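Local coordinates for hypothetical protein APE0525 (Aeropyrum pernix, PDB 2CX0) that is of unknown function but carries a PUA domain and probably binds RNA, perhaps in the course of translation initiation, at residues A101-A104 with L105-A109. Sequence-based numbering, arbitrary orientation.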
loop_
_atom_site.group_PDB
_atom_site.type_symbol
_atom_site.label_atom_id
_atom_site.label_comp_id
_atom_site.label_asym_id
_atom_site.label_seq_id
_atom_site.Cartn_x
_atom_site.Cartn_y
_atom_site.Cartn_z
ATOM N N ALA A 101 -11.045 -2.244 14.239
ATOM C CA ALA A 101 -9.871 -2.697 13.505
ATOM C C ALA A 101 -9.333 -1.605 12.592
ATOM O O ALA A 101 -8.107 -1.477 12.482
ATOM C CB ALA A 101 -10.171 -3.991 12.680
ATOM N N ALA A 102 -10.211 -0.820 11.973
ATOM C CA ALA A 102 -9.769 0.280 11.080
ATOM C C ALA A 102 -8.967 1.250 11.954
ATOM O O ALA A 102 -7.916 1.717 11.577
ATOM C CB ALA A 102 -10.989 1.037 10.462
ATOM N N ILE A 103 -9.477 1.556 13.150
ATOM C CA ILE A 103 -8.761 2.449 14.040
ATOM C C ILE A 103 -7.427 1.858 14.471
ATOM O O ILE A 103 -6.378 2.542 14.498
ATOM C CB ILE A 103 -9.639 2.758 15.294
ATOM C CG1 ILE A 103 -10.740 3.737 14.904
ATOM C CG2 ILE A 103 -8.770 3.354 16.454
ATOM C CD1 ILE A 103 -11.832 3.757 15.904
ATOM N N ALA A 104 -7.438 0.575 14.791
ATOM C CA ALA A 104 -6.148 -0.061 15.232
ATOM C C ALA A 104 -5.088 -0.043 14.104
ATOM O O ALA A 104 -3.916 0.238 14.325
ATOM C CB ALA A 104 -6.388 -1.524 15.684
ATOM N N LEU A 105 -5.524 -0.326 12.887
ATOM C CA LEU A 105 -4.609 -0.307 11.781
ATOM C C LEU A 105 -4.106 1.124 11.594
ATOM O O LEU A 105 -2.921 1.299 11.305
ATOM C CB LEU A 105 -5.335 -0.779 10.513
ATOM C CG LEU A 105 -5.225 -2.298 10.221
ATOM C CD1 LEU A 105 -5.281 -3.123 11.497
ATOM C CD2 LEU A 105 -6.354 -2.694 9.265
ATOM N N ALA A 106 -4.988 2.121 11.723
ATOM C CA ALA A 106 -4.509 3.510 11.531
ATOM C C ALA A 106 -3.498 3.934 12.630
ATOM O O ALA A 106 -2.898 5.012 12.553
ATOM C CB ALA A 106 -5.703 4.503 11.504
ATOM N N LYS A 107 -3.367 3.114 13.679
ATOM C CA LYS A 107 -2.386 3.340 14.762
ATOM C C LYS A 107 -1.154 2.473 14.485
ATOM O O LYS A 107 -0.131 2.629 15.160
ATOM C CB LYS A 107 -2.914 2.945 16.158
ATOM C CG LYS A 107 -4.072 3.733 16.773
ATOM C CD LYS A 107 -4.377 3.171 18.196
ATOM C CE LYS A 107 -5.672 3.686 18.707
ATOM N NZ LYS A 107 -6.067 2.983 19.979
ATOM N N GLY A 108 -1.235 1.566 13.514
ATOM C CA GLY A 108 -0.068 0.759 13.164
ATOM C C GLY A 108 -0.121 -0.699 13.539
ATOM O O GLY A 108 0.869 -1.438 13.417
ATOM N N ALA A 109 -1.255 -1.163 14.021
ATOM C CA ALA A 109 -1.357 -2.613 14.367
ATOM C C ALA A 109 -1.464 -3.523 13.099
ATOM O O ALA A 109 -1.840 -3.074 12.011
ATOM C CB ALA A 109 -2.631 -2.819 15.252
#
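Ala104 O accepts the N-H of Ala109 at the C-terminal end of helix 99-107, where the chain closes in a Schellman motif. Its two signature bonds are Ala109 N to Ala104 O, 3.0 Å and nearly straight (N-H...O 165°), and, nested inside it, Gly108 N to Leu105 O at 2.8 Å. Lys107 N is an extra donor, 3.0 Å from Ala104 O; it and Ala109 N lie well out of the carbonyl plane, on opposite faces of it, neither on a lone pair. The turn depends on Gly108, whose positive phi (109°) would press a beta carbon against the preceding carbonyl oxygen. Just before, helical bonds run from Leu105 N to Ala101 O and from Ala106 N to Ala102 O, whereas the one from Lys107 N to Ile103 O is weak and bent. Within the PUA domain, Leu105 faces the beta-sheet, meeting Ala131 of strand 128-133 and Val140 and Met141 of strand 138-145, with Leu111 beside it; its CD1 folds back to 3.4 Å from Ala101 O. An alanine here is likely to leave a gap between helix and sheet, since the branched end that meets those two strands would be missing. Outside, Ile103 sets CG1 beside its backbone N (chi1 -75°), which leaves CG2 opposite that N and 3.8 Å from CE of the extended Lys107 alongside. The methyl CB of Ala109 rests 4.0 Å from Ala104 CB.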